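Local coordinates for protein CalG4 (Micromonospora echinospora, PDB 3IA7) that is a two-domain protein of the GT-B fold, related to the erythromycin biosynthesis protein CIII family, and binds calcium ions between its two subunits, at residues A[25-28]-A[29-32]; A[41-44]-A[45-48]; A[56-59]-A[60-64]; A[386-389]-A[390-394]. One frame throughout, in Å; residues are numbered along the deposited sequence.

Interaction 1. Residues A[25-28]-A[29-32]; sequences VSEL and ARRG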
ATOM      1  N   VAL A  25      -0.968  10.567  -7.431  1.00  8.95           N
ATOM      2  CA  VAL A  25      -1.778  10.345  -8.628  1.00  9.59           C
ATOM      3  C   VAL A  25      -3.187   9.872  -8.248  1.00  9.25           C
ATOM      4  O   VAL A  25      -4.182  10.424  -8.717  1.00  8.07           O
ATOM      5  CB  VAL A  25      -1.108   9.313  -9.591  1.00 10.39           C
ATOM      6  CG1 VAL A  25      -2.098   8.841 -10.636  1.00 11.57           C
ATOM      7  CG2 VAL A  25       0.140   9.931 -10.263  1.00  9.27           C
ATOM      8  N   SER A  26      -3.260   8.796  -7.457  1.00  8.68           N
ATOM      9  CA  SER A  26      -4.532   8.206  -7.089  1.00  8.67           C
ATOM     10  C   SER A  26      -5.422   9.132  -6.306  1.00  8.04           C
ATOM     11  O   SER A  26      -6.626   9.234  -6.589  1.00  7.41           O
ATOM     12  CB  SER A  26      -4.272   6.923  -6.276  1.00  9.45           C
ATOM     13  OG  SER A  26      -3.635   6.018  -7.168  1.00 12.14           O
ATOM     14  N   GLU A  27      -4.817   9.855  -5.358  1.00  7.86           N
ATOM     15  CA  GLU A  27      -5.572  10.771  -4.523  1.00  7.92           C
ATOM     16  C   GLU A  27      -6.146  11.931  -5.350  1.00  8.03           C
ATOM     17  O   GLU A  27      -7.341  12.324  -5.202  1.00  7.56           O
ATOM     18  CB  GLU A  27      -4.692  11.288  -3.365  1.00  6.76           C
ATOM     19  CG  GLU A  27      -5.542  12.138  -2.303  1.00 12.14           C
ATOM     20  CD  GLU A  27      -6.817  11.464  -1.741  1.00 15.90           C
ATOM     21  OE1 GLU A  27      -6.846  10.250  -1.493  1.00 19.27           O
ATOM     22  OE2 GLU A  27      -7.831  12.186  -1.548  1.00 20.43           O
ATOM     23  N   LEU A  28      -5.353  12.439  -6.297  1.00  6.46           N
ATOM     24  CA  LEU A  28      -5.885  13.468  -7.249  1.00  7.08           C
ATOM     25  C   LEU A  28      -7.017  12.959  -8.169  1.00  6.70           C
ATOM     26  O   LEU A  28      -8.047  13.652  -8.385  1.00  6.82           O
ATOM     27  CB  LEU A  28      -4.749  14.037  -8.115  1.00  5.01           C
ATOM     28  CG  LEU A  28      -3.806  14.934  -7.238  1.00  6.67           C
ATOM     29  CD1 LEU A  28      -2.560  15.300  -8.077  1.00  7.71           C
ATOM     30  CD2 LEU A  28      -4.536  16.268  -6.696  1.00 10.02           C
ATOM     31  N   ALA A  29      -6.809  11.770  -8.720  1.00  7.94           N
ATOM     32  CA  ALA A  29      -7.834  11.089  -9.517  1.00  9.29           C
ATOM     33  C   ALA A  29      -9.117  10.880  -8.685  1.00 10.18           C
ATOM     34  O   ALA A  29     -10.239  11.047  -9.204  1.00 11.07           O
ATOM     35  CB  ALA A  29      -7.269   9.725 -10.066  1.00  9.46           C
ATOM     36  N   ARG A  30      -8.986  10.474  -7.419  1.00 10.59           N
ATOM     37  CA  ARG A  30     -10.145  10.314  -6.532  1.00 11.89           C
ATOM     38  C   ARG A  30     -10.939  11.597  -6.407  1.00 12.16           C
ATOM     39  O   ARG A  30     -12.130  11.552  -6.222  1.00 12.08           O
ATOM     40  CB  ARG A  30      -9.774   9.905  -5.099  1.00 11.61           C
ATOM     41  CG  ARG A  30      -9.321   8.517  -5.002  1.00 17.27           C
ATOM     42  CD  ARG A  30      -9.260   8.040  -3.571  1.00 19.09           C
ATOM     43  NE  ARG A  30      -8.560   6.773  -3.617  1.00 22.15           N
ATOM     44  CZ  ARG A  30      -7.245   6.636  -3.424  1.00 25.14           C
ATOM     45  NH1 ARG A  30      -6.510   7.672  -3.084  1.00 20.02           N
ATOM     46  NH2 ARG A  30      -6.668   5.436  -3.520  1.00 27.82           N
ATOM     47  N   ARG A  31     -10.235  12.717  -6.417  1.00 11.74           N
ATOM     48  CA  ARG A  31     -10.849  13.999  -6.322  1.00 11.77           C
ATOM     49  C   ARG A  31     -11.443  14.486  -7.631  1.00 11.43           C
ATOM     50  O   ARG A  31     -11.903  15.623  -7.698  1.00 11.32           O
ATOM     51  CB  ARG A  31      -9.874  15.015  -5.716  1.00 10.47           C
ATOM     52  CG  ARG A  31      -9.382  14.551  -4.332  1.00 12.78           C
ATOM     53  CD  ARG A  31      -8.367  15.515  -3.694  1.00 11.77           C
ATOM     54  NE  ARG A  31      -7.891  14.969  -2.418  1.00 11.96           N
ATOM     55  CZ  ARG A  31      -7.363  15.680  -1.430  1.00 11.89           C
ATOM     56  NH1 ARG A  31      -7.187  16.996  -1.555  1.00  8.26           N
ATOM     57  NH2 ARG A  31      -6.941  15.051  -0.340  1.00 12.39           N
ATOM     58  N   GLY A  32     -11.455  13.653  -8.667  1.00 11.47           N
ATOM     59  CA  GLY A  32     -12.127  14.050  -9.927  1.00 10.82           C
ATOM     60  C   GLY A  32     -11.217  14.643 -11.015  1.00 10.22           C
ATOM     61  O   GLY A  32     -11.695  14.919 -12.117  1.00 10.11           O
TER

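Interaction 2. Residues A[41-44]-A[45-48]; sequences PLFA and DEVK. With CA (calcium ion), chain C.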
ATOM      1  N   PRO A  41       6.671   1.956 -21.516  1.00  9.97           N
ATOM      2  CA  PRO A  41       5.805   0.807 -21.432  1.00 11.58           C
ATOM      3  C   PRO A  41       6.001  -0.000 -20.134  1.00 11.14           C
ATOM      4  O   PRO A  41       5.052  -0.580 -19.614  1.00 11.23           O
ATOM      5  CB  PRO A  41       6.198   0.018 -22.665  1.00 11.73           C
ATOM      6  CG  PRO A  41       6.457   1.141 -23.700  1.00 12.25           C
ATOM      7  CD  PRO A  41       7.338   2.035 -22.848  1.00 10.75           C
ATOM      8  N   LEU A  42       7.239  -0.018 -19.631  1.00 10.02           N
ATOM      9  CA  LEU A  42       7.571  -0.788 -18.411  1.00 11.04           C
ATOM     10  C   LEU A  42       6.717  -0.411 -17.191  1.00  9.28           C
ATOM     11  O   LEU A  42       6.467  -1.231 -16.315  1.00 10.35           O
ATOM     12  CB  LEU A  42       9.070  -0.623 -18.067  1.00 11.53           C
ATOM     13  CG  LEU A  42       9.661  -1.438 -16.895  1.00 10.56           C
ATOM     14  CD1 LEU A  42       9.364  -2.948 -16.983  1.00 11.91           C
ATOM     15  CD2 LEU A  42      11.194  -1.152 -16.816  1.00 12.57           C
ATOM     16  N   PHE A  43       6.350   0.847 -17.095  1.00  8.81           N
ATOM     17  CA  PHE A  43       5.499   1.300 -16.003  1.00  9.10           C
ATOM     18  C   PHE A  43       4.095   1.740 -16.359  1.00  8.68           C
ATOM     19  O   PHE A  43       3.380   2.210 -15.458  1.00  7.99           O
ATOM     20  CB  PHE A  43       6.202   2.443 -15.282  1.00  9.25           C
ATOM     21  CG  PHE A  43       7.436   1.965 -14.615  1.00 12.26           C
ATOM     22  CD1 PHE A  43       7.364   1.315 -13.376  1.00 14.05           C
ATOM     23  CD2 PHE A  43       8.662   2.018 -15.296  1.00 13.76           C
ATOM     24  CE1 PHE A  43       8.492   0.805 -12.747  1.00 12.45           C
ATOM     25  CE2 PHE A  43       9.825   1.522 -14.686  1.00 16.81           C
ATOM     26  CZ  PHE A  43       9.734   0.896 -13.397  1.00 15.67           C
ATOM     27  N   ALA A  44       3.712   1.561 -17.641  1.00  8.68           N
ATOM     28  CA  ALA A  44       2.426   2.039 -18.154  1.00  8.17           C
ATOM     29  C   ALA A  44       1.257   1.367 -17.397  1.00  9.45           C
ATOM     30  O   ALA A  44       0.247   2.020 -17.058  1.00  8.82           O
ATOM     31  CB  ALA A  44       2.342   1.752 -19.682  1.00  8.93           C
ATOM     32  N   ASP A  45       1.366   0.057 -17.170  1.00  8.72           N
ATOM     33  CA  ASP A  45       0.294  -0.670 -16.462  1.00  9.28           C
ATOM     34  C   ASP A  45       0.092  -0.185 -15.026  1.00  9.00           C
ATOM     35  O   ASP A  45      -1.049   0.024 -14.583  1.00  8.70           O
ATOM     36  CB  ASP A  45       0.464  -2.169 -16.588  1.00  8.30           C
ATOM     37  CG  ASP A  45       0.379  -2.622 -18.049  1.00 11.06           C
ATOM     38  OD1 ASP A  45      -0.735  -2.545 -18.619  1.00 13.94           O
ATOM     39  OD2 ASP A  45       1.416  -2.939 -18.624  1.00 12.77           O
ATOM     40  N   GLU A  46       1.202   0.057 -14.353  1.00  8.69           N
ATOM     41  CA  GLU A  46       1.200   0.464 -12.964  1.00  9.70           C
ATOM     42  C   GLU A  46       0.545   1.880 -12.824  1.00 10.59           C
ATOM     43  O   GLU A  46      -0.252   2.150 -11.906  1.00  9.41           O
ATOM     44  CB  GLU A  46       2.645   0.496 -12.478  1.00  9.66           C
ATOM     45  CG  GLU A  46       3.254  -0.892 -12.337  1.00  9.00           C
ATOM     46  CD  GLU A  46       3.967  -1.419 -13.583  1.00  7.85           C
ATOM     47  OE1 GLU A  46       3.650  -0.987 -14.729  1.00  9.48           O
ATOM     48  OE2 GLU A  46       4.807  -2.344 -13.429  1.00 10.03           O
ATOM     49  N   VAL A  47       0.885   2.758 -13.743  1.00  9.40           N
ATOM     50  CA  VAL A  47       0.389   4.128 -13.735  1.00  9.85           C
ATOM     51  C   VAL A  47      -1.125   4.166 -14.071  1.00  9.64           C
ATOM     52  O   VAL A  47      -1.885   4.932 -13.484  1.00  9.64           O
ATOM     53  CB  VAL A  47       1.266   4.929 -14.714  1.00 10.70           C
ATOM     54  CG1 VAL A  47       0.620   6.169 -15.072  1.00 10.51           C
ATOM     55  CG2 VAL A  47       2.725   5.159 -14.073  1.00 11.16           C
ATOM     56  N   LYS A  48      -1.549   3.325 -15.015  1.00  9.47           N
ATOM     57  CA  LYS A  48      -2.945   3.206 -15.390  1.00  9.11           C
ATOM     58  C   LYS A  48      -3.762   2.712 -14.234  1.00  9.64           C
ATOM     59  O   LYS A  48      -4.855   3.200 -14.002  1.00  9.18           O
ATOM     60  CB  LYS A  48      -3.103   2.251 -16.572  1.00  9.51           C
ATOM     61  CG  LYS A  48      -2.638   2.972 -17.853  1.00 11.67           C
ATOM     62  CD  LYS A  48      -2.620   2.041 -19.040  1.00 19.74           C
ATOM     63  CE  LYS A  48      -2.151   2.839 -20.238  1.00 23.65           C
ATOM     64  NZ  LYS A  48      -2.499   2.104 -21.456  1.00 27.79           N
TER
HETATM   65 CA    CA C 402       4.972  -2.887 -15.864  1.00 20.27          CA
HETATM   66  O   HOH W   1       3.700  -1.923 -17.697  1.00 18.68           O
HETATM   67  O   HOH W   2       5.694  -4.247 -17.741  1.00 18.80           O

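Interaction 3. Residues A[56-59]-A[60-64]; sequences LYKS and EFDTF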
ATOM      1  N   LEU A  56       3.267   7.610 -23.652  1.00  6.98           N
ATOM      2  CA  LEU A  56       4.554   6.859 -23.678  1.00  8.56           C
ATOM      3  C   LEU A  56       5.710   7.677 -24.232  1.00  8.71           C
ATOM      4  O   LEU A  56       5.530   8.485 -25.178  1.00  7.88           O
ATOM      5  CB  LEU A  56       4.440   5.596 -24.561  1.00  8.91           C
ATOM      6  CG  LEU A  56       3.398   4.580 -24.094  1.00  9.79           C
ATOM      7  CD1 LEU A  56       3.295   3.480 -25.169  1.00 13.97           C
ATOM      8  CD2 LEU A  56       3.819   4.009 -22.765  1.00 11.95           C
ATOM      9  N   TYR A  57       6.891   7.463 -23.644  1.00  8.39           N
ATOM     10  CA  TYR A  57       8.124   7.956 -24.229  1.00 10.67           C
ATOM     11  C   TYR A  57       9.099   6.770 -24.306  1.00 11.14           C
ATOM     12  O   TYR A  57       8.925   5.739 -23.624  1.00 10.44           O
ATOM     13  CB  TYR A  57       8.668   9.177 -23.414  1.00  9.46           C
ATOM     14  CG  TYR A  57       9.542   8.829 -22.202  1.00  9.89           C
ATOM     15  CD1 TYR A  57      10.952   8.792 -22.313  1.00  7.33           C
ATOM     16  CD2 TYR A  57       8.970   8.494 -20.962  1.00 10.39           C
ATOM     17  CE1 TYR A  57      11.757   8.484 -21.195  1.00  8.41           C
ATOM     18  CE2 TYR A  57       9.783   8.206 -19.858  1.00 10.53           C
ATOM     19  CZ  TYR A  57      11.165   8.218 -19.988  1.00  9.27           C
ATOM     20  OH  TYR A  57      11.978   7.867 -18.903  1.00 10.54           O
ATOM     21  N   LYS A  58      10.111   6.946 -25.154  1.00 11.41           N
ATOM     22  CA  LYS A  58      11.167   5.996 -25.348  1.00 13.20           C
ATOM     23  C   LYS A  58      12.385   6.450 -24.548  1.00 12.41           C
ATOM     24  O   LYS A  58      12.943   7.526 -24.783  1.00 10.96           O
ATOM     25  CB  LYS A  58      11.531   5.934 -26.828  1.00 13.68           C
ATOM     26  CG  LYS A  58      12.837   5.175 -27.094  1.00 18.22           C
ATOM     27  CD  LYS A  58      12.607   3.688 -27.076  1.00 21.32           C
ATOM     28  CE  LYS A  58      13.845   2.942 -27.631  1.00 22.31           C
ATOM     29  NZ  LYS A  58      13.643   1.473 -27.349  1.00 25.29           N
ATOM     30  N   SER A  59      12.769   5.618 -23.595  1.00 12.58           N
ATOM     31  CA  SER A  59      13.906   5.932 -22.736  1.00 12.56           C
ATOM     32  C   SER A  59      15.228   5.706 -23.383  1.00 13.48           C
ATOM     33  O   SER A  59      15.466   4.644 -24.006  1.00 12.90           O
ATOM     34  CB  SER A  59      13.842   5.109 -21.442  1.00 12.55           C
ATOM     35  OG  SER A  59      14.856   5.474 -20.540  1.00 13.92           O
ATOM     36  N   GLU A  60      16.106   6.685 -23.191  1.00 14.43           N
ATOM     37  CA  GLU A  60      17.536   6.546 -23.528  1.00 17.80           C
ATOM     38  C   GLU A  60      18.195   5.345 -22.856  1.00 19.52           C
ATOM     39  O   GLU A  60      19.173   4.796 -23.362  1.00 20.21           O
ATOM     40  CB  GLU A  60      18.293   7.824 -23.166  1.00 17.20           C
ATOM     41  CG  GLU A  60      17.827   9.029 -23.960  1.00 18.15           C
ATOM     42  CD  GLU A  60      18.292   9.007 -25.423  1.00 19.35           C
ATOM     43  OE1 GLU A  60      19.487   8.807 -25.685  1.00 16.24           O
ATOM     44  OE2 GLU A  60      17.437   9.178 -26.312  1.00 24.13           O
ATOM     45  N   PHE A  61      17.613   4.902 -21.754  1.00 21.97           N
ATOM     46  CA  PHE A  61      18.196   3.844 -20.942  1.00 24.91           C
ATOM     47  C   PHE A  61      17.907   2.423 -21.463  1.00 27.06           C
ATOM     48  O   PHE A  61      18.390   1.427 -20.896  1.00 27.73           O
ATOM     49  CB  PHE A  61      17.785   4.045 -19.478  1.00 24.59           C
ATOM     50  CG  PHE A  61      18.339   5.320 -18.878  1.00 24.50           C
ATOM     51  CD1 PHE A  61      19.714   5.468 -18.679  1.00 26.75           C
ATOM     52  CD2 PHE A  61      17.508   6.379 -18.555  1.00 25.00           C
ATOM     53  CE1 PHE A  61      20.229   6.633 -18.148  1.00 24.80           C
ATOM     54  CE2 PHE A  61      18.020   7.543 -18.040  1.00 24.65           C
ATOM     55  CZ  PHE A  61      19.375   7.672 -17.829  1.00 25.80           C
ATOM     56  N   ASP A  62      17.133   2.335 -22.543  1.00 28.01           N
ATOM     57  CA  ASP A  62      16.931   1.080 -23.229  1.00 30.41           C
ATOM     58  C   ASP A  62      18.239   0.627 -23.860  1.00 31.75           C
ATOM     59  O   ASP A  62      18.572  -0.550 -23.810  1.00 32.55           O
ATOM     60  CB  ASP A  62      15.828   1.232 -24.284  1.00 29.88           C
ATOM     61  CG  ASP A  62      14.439   1.232 -23.655  1.00 29.42           C
ATOM     62  OD1 ASP A  62      14.368   1.321 -22.412  1.00 28.79           O
ATOM     63  OD2 ASP A  62      13.442   1.138 -24.393  1.00 31.05           O
ATOM     64  N   THR A  63      18.978   1.583 -24.422  1.00 33.17           N
ATOM     65  CA  THR A  63      20.186   1.294 -25.192  1.00 34.94           C
ATOM     66  C   THR A  63      21.446   1.858 -24.523  1.00 35.67           C
ATOM     67  O   THR A  63      22.568   1.514 -24.906  1.00 35.67           O
ATOM     68  CB  THR A  63      20.059   1.846 -26.631  1.00 34.90           C
ATOM     69  OG1 THR A  63      19.774   3.259 -26.576  1.00 35.51           O
ATOM     70  CG2 THR A  63      18.933   1.135 -27.369  1.00 34.61           C
ATOM     71  N   PHE A  64      21.247   2.761 -23.566  1.00 36.53           N
ATOM     72  CA  PHE A  64      22.299   3.206 -22.653  1.00 37.95           C
ATOM     73  C   PHE A  64      22.222   2.279 -21.451  1.00 39.21           C
ATOM     74  O   PHE A  64      21.711   2.636 -20.366  1.00 39.36           O
ATOM     75  CB  PHE A  64      22.086   4.659 -22.230  1.00 37.49           C
ATOM     76  CG  PHE A  64      23.277   5.302 -21.571  1.00 36.86           C
ATOM     77  CD1 PHE A  64      24.151   6.096 -22.317  1.00 36.14           C
ATOM     78  CD2 PHE A  64      23.490   5.174 -20.198  1.00 36.75           C
ATOM     79  CE1 PHE A  64      25.245   6.732 -21.703  1.00 36.07           C
ATOM     80  CE2 PHE A  64      24.578   5.795 -19.576  1.00 35.56           C
ATOM     81  CZ  PHE A  64      25.458   6.572 -20.328  1.00 36.17           C
TER
HETATM   82  O   HOH W   3      14.688   8.403 -26.486  1.00 35.70           O
HETATM   83  O   HOH W   4      11.551   2.836 -23.467  1.00 33.76           O
HETATM   84  O   HOH W   5      17.029   4.003 -26.243  1.00 45.94           O

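Interaction 4. Residues A[386-389]-A[390-394]; sequences PARA and ADEVE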
ATOM      1  N   PRO A 386      -0.192  11.095   0.990  1.00 12.36           N
ATOM      2  CA  PRO A 386      -0.825  11.552  -0.246  1.00 12.49           C
ATOM      3  C   PRO A 386      -2.008  12.493  -0.044  1.00 11.81           C
ATOM      4  O   PRO A 386      -2.240  13.337  -0.902  1.00 12.06           O
ATOM      5  CB  PRO A 386      -1.361  10.260  -0.867  1.00 11.76           C
ATOM      6  CG  PRO A 386      -0.477   9.215  -0.321  1.00 14.38           C
ATOM      7  CD  PRO A 386      -0.130   9.622   1.076  1.00 12.00           C
ATOM      8  N   ALA A 387      -2.775  12.347   1.050  1.00 11.48           N
ATOM      9  CA  ALA A 387      -3.914  13.262   1.237  1.00 12.27           C
ATOM     10  C   ALA A 387      -3.446  14.712   1.408  1.00 12.31           C
ATOM     11  O   ALA A 387      -4.062  15.643   0.891  1.00 11.11           O
ATOM     12  CB  ALA A 387      -4.842  12.807   2.373  1.00 11.91           C
ATOM     13  N   ARG A 388      -2.360  14.866   2.150  1.00 11.78           N
ATOM     14  CA  ARG A 388      -1.768  16.158   2.350  1.00 12.18           C
ATOM     15  C   ARG A 388      -1.139  16.656   1.074  1.00 12.40           C
ATOM     16  O   ARG A 388      -1.235  17.845   0.750  1.00 13.27           O
ATOM     17  CB  ARG A 388      -0.635  16.087   3.372  1.00 12.98           C
ATOM     18  CG  ARG A 388      -0.026  17.489   3.583  1.00 13.00           C
ATOM     19  CD  ARG A 388       1.183  17.427   4.505  1.00 19.00           C
ATOM     20  NE  ARG A 388       1.856  18.736   4.551  1.00 22.06           N
ATOM     21  CZ  ARG A 388       3.057  18.950   5.065  1.00 20.14           C
ATOM     22  NH1 ARG A 388       3.744  17.935   5.597  1.00 20.30           N
ATOM     23  NH2 ARG A 388       3.565  20.170   5.009  1.00 19.14           N
ATOM     24  N   ALA A 389      -0.469  15.766   0.369  1.00 12.02           N
ATOM     25  CA  ALA A 389       0.167  16.143  -0.900  1.00 12.21           C
ATOM     26  C   ALA A 389      -0.876  16.687  -1.912  1.00 12.59           C
ATOM     27  O   ALA A 389      -0.646  17.740  -2.549  1.00 11.46           O
ATOM     28  CB  ALA A 389       0.924  14.958  -1.454  1.00 11.88           C
ATOM     29  N   ALA A 390      -2.040  16.028  -1.982  1.00 10.69           N
ATOM     30  CA  ALA A 390      -3.175  16.462  -2.842  1.00 10.69           C
ATOM     31  C   ALA A 390      -3.756  17.803  -2.355  1.00 11.10           C
ATOM     32  O   ALA A 390      -4.098  18.656  -3.165  1.00 10.50           O
ATOM     33  CB  ALA A 390      -4.236  15.397  -2.899  1.00  9.90           C
ATOM     34  N   ASP A 391      -3.862  17.975  -1.034  1.00 11.16           N
ATOM     35  CA  ASP A 391      -4.310  19.246  -0.452  1.00 13.32           C
ATOM     36  C   ASP A 391      -3.381  20.402  -0.882  1.00 13.71           C
ATOM     37  O   ASP A 391      -3.869  21.489  -1.275  1.00 14.01           O
ATOM     38  CB  ASP A 391      -4.370  19.180   1.097  1.00 11.97           C
ATOM     39  CG  ASP A 391      -5.536  18.349   1.629  1.00 15.80           C
ATOM     40  OD1 ASP A 391      -6.407  17.861   0.859  1.00 14.66           O
ATOM     41  OD2 ASP A 391      -5.602  18.228   2.864  1.00 17.93           O
ATOM     42  N   GLU A 392      -2.077  20.146  -0.857  1.00 13.61           N
ATOM     43  CA  GLU A 392      -1.076  21.186  -1.154  1.00 14.23           C
ATOM     44  C   GLU A 392      -1.181  21.505  -2.635  1.00 14.30           C
ATOM     45  O   GLU A 392      -1.130  22.650  -3.028  1.00 13.54           O
ATOM     46  CB  GLU A 392       0.348  20.685  -0.903  1.00 14.78           C
ATOM     47  CG  GLU A 392       0.674  20.318   0.538  1.00 20.25           C
ATOM     48  CD  GLU A 392       0.999  21.492   1.443  1.00 21.19           C
ATOM     49  OE1 GLU A 392       1.233  22.629   0.965  1.00 24.73           O
ATOM     50  OE2 GLU A 392       1.059  21.261   2.666  1.00 27.47           O
ATOM     51  N   VAL A 393      -1.323  20.479  -3.460  1.00 12.82           N
ATOM     52  CA  VAL A 393      -1.431  20.736  -4.895  1.00 13.27           C
ATOM     53  C   VAL A 393      -2.711  21.511  -5.192  1.00 12.91           C
ATOM     54  O   VAL A 393      -2.693  22.497  -5.973  1.00 11.19           O
ATOM     55  CB  VAL A 393      -1.420  19.441  -5.705  1.00 13.19           C
ATOM     56  CG1 VAL A 393      -1.791  19.742  -7.167  1.00 14.31           C
ATOM     57  CG2 VAL A 393      -0.031  18.675  -5.576  1.00 10.77           C
ATOM     58  N   GLU A 394      -3.842  21.074  -4.616  1.00 12.17           N
ATOM     59  CA  GLU A 394      -5.098  21.804  -4.864  1.00 12.61           C
ATOM     60  C   GLU A 394      -5.085  23.260  -4.361  1.00 13.04           C
ATOM     61  O   GLU A 394      -5.591  24.154  -5.044  1.00 12.58           O
ATOM     62  CB  GLU A 394      -6.325  21.059  -4.317  1.00 11.56           C
ATOM     63  CG  GLU A 394      -6.591  19.722  -5.042  1.00 13.54           C
ATOM     64  CD  GLU A 394      -7.883  19.116  -4.600  1.00 17.16           C
ATOM     65  OE1 GLU A 394      -8.119  19.082  -3.369  1.00 13.92           O
ATOM     66  OE2 GLU A 394      -8.657  18.692  -5.494  1.00 15.34           O
TER

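Interaction 1. Residues A[25-28]-A[29-32]
Glu27 holds two arginines of the following turn, one on each carboxylate oxygen, in a salt-bridge network. Its CG stands anti to the backbone N (chi1 -172°) and the chain bends at chi2, which sets the carboxylate between the Arg30 and Arg31 guanidinium groups on the outside of the helix. Arg31 grips side-on: NE lies 2.9 Å from Glu27 OE2 on that oxygen's anti lone pair, and NH2 reaches the same OE2 at 3.2 Å from above the carboxylate plane. OE2 sits in the guanidinium plane, while the two flat groups stand 83° apart. Arg30 crosses Glu27 at about a right angle, and its NH1 meets Glu27 OE1 at 3.0 Å, also from above the carboxylate.

Among backbone bonds, Arg30 N to Ser26 O is 2.8 Å, and Arg31 N to Glu27 O is longer at 3.2 Å. Gly32, with positive phi, is the C' residue of a Schellman motif closing helix 15-30; its N bonds Ala29 O at 2.9 Å.

Leu28 packs on Ile7, Phe9 and Ile35 of the neighbouring strands. Arg31 NH1 has stronger partners in helix 385-400. One buried carboxylate thus faces two cations, which probably favours its ionised form, and it helps to orient Arg31 toward the C-terminal helix.

Interaction 2. Residues A[41-44]-A[45-48]
Pro41 and Asp45 share water 1, which donates to Pro41 O and Asp45 OD2, accepts from Asp45 N and binds the calcium ion at 2.4 Å. Asp45 is thereby a second-shell residue, its carboxylate tied to the metal through the water. Both segments also grip the calcium directly: Leu42 gives its backbone O at 2.3 Å, and Glu46 chelates with both oxygens, OE2 at 2.5 Å from the calcium and OE1 slightly farther. A second water adds to the shell, and Gln225 and His297 of the second subunit complete it.

Glu46 reaches the ion because its chain, CG beside the backbone N, bends at chi2 (91°) and folds back toward the start of the helix. This brings Glu46 OE1 to 3.2 Å from Leu42 O, a closeness of two oxygens that the shared metal accounts for. Glu46 OE1 also rests 3.2 Å from Phe43 CA.

Behind the site, Val47 N bonds Phe43 O at 3.1 Å and Lys48 N bonds Ala44 O at 3.0 Å, both helical i to i-4 bonds. Helix 41-49 links strands 34-39 and 53-56 in a beta-alpha-beta unit. Ala44 and Val47 lie on Val54 of strand 53-56, and Val47 also meets Val18 and Leu22 of helix 15-30.

Interaction 3. Residues A[56-59]-A[60-64]
Ser59 and Lys58 meet the residues that follow them round a tight turn, with three waters filling in. Glu60 comes first: its CG lies beside the backbone N and the chain bends at chi2, so that OE2 receives water 3, which also donates to Lys58 O at 2.6 Å. OE1 pairs with Arg85 of helix 75-98.

Phe61 follows, its N bonded to Ser59 OG at 3.1 Å with an N-H...O angle of 159°. The same OG lies at the edge of the Phe61 ring, 3.4 Å from CD2, and is also hydrogen-bonded to Glu86.

Asp62 makes two links. Its N meets Ser59 O at 3.2 Å, coming from well above the carbonyl plane, and its OD2 takes Lys58 NZ at 3.0 Å on the anti lone pair in a salt bridge. Lys58 gets there by a bend at chi2 (80°), the rest of its chain extended. Water 4 spans OD2 and Ser59 N.

Thr63 OG1 joins Ser59 O through water 5. The Ser59 OG to Phe61 N bond is that of an ST turn, here in the loop between strand 53-56 and helix 75-98 of the N-terminal Rossmann-like domain of a GT-B fold.

Interaction 4. Residues A[386-389]-A[390-394]
Arg388 and Glu392 lie side by side on helix 385-400, pointing the same way, one turn apart. Arg388 is fully extended with CG anti to the backbone N (chi1 -179°), whereas Glu392 starts beside its backbone N and bends at chi2, which brings OE2 alongside NE of the arginine. NE of Arg388 meets Glu392 OE2 at 3.3 Å, on the anti side of that oxygen and somewhat out of the carboxylate plane. The planes of the two groups are turned 59° from each other, and NH2 of Arg388 is farther off, 3.6 Å from Glu392 OE2, so the salt bridge is a long contact through one nitrogen. Arg388 NH1 is held elsewhere, by the carbonyl of Ser383.

Asp391 is turned differently: it folds beside Ala387, and Asp391 OD1 lies 3.2 Å from Ala387 O, two acceptors that both face Arg31, with which OD1 forms a salt bridge. The methyls of Ala389 and Ala390 lie on Leu24 of helix 15-30, and Ala387 packs on Ala387 of the second subunit. The backbone is regular helix, with Ala390 N bonded to Pro386 O at 2.9 Å and Glu392 N to Arg388 O at 2.9 Å.

The modest Arg388 to Glu392 pairing implies a loose electrostatic link along the helix, while the firmer polar ties of Arg388 and Asp391 run to other parts of the chain.

Interactions 1 and 4 are partly buried and touch directly: Arg31 NH1 lies 2.7 Å from Asp391 OD1 and 2.9 Å from Glu394 OE1, so the end of helix 15-30 is tied to helix 385-400. Their own chemistry is salt bridges, along a helix in interaction 4 and at a helix end in interaction 1; one carboxylate pairs with two arginines in interaction 1, with one in interaction 4. Interaction 2, also partly buried, relies on a metal instead, and like interactions 1 and 4 it reaches the second subunit. Interaction 3 is a surface turn, rich in waters, which no other chain touches; it meets interaction 2 through Leu56, packed on Pro41 and Ala44.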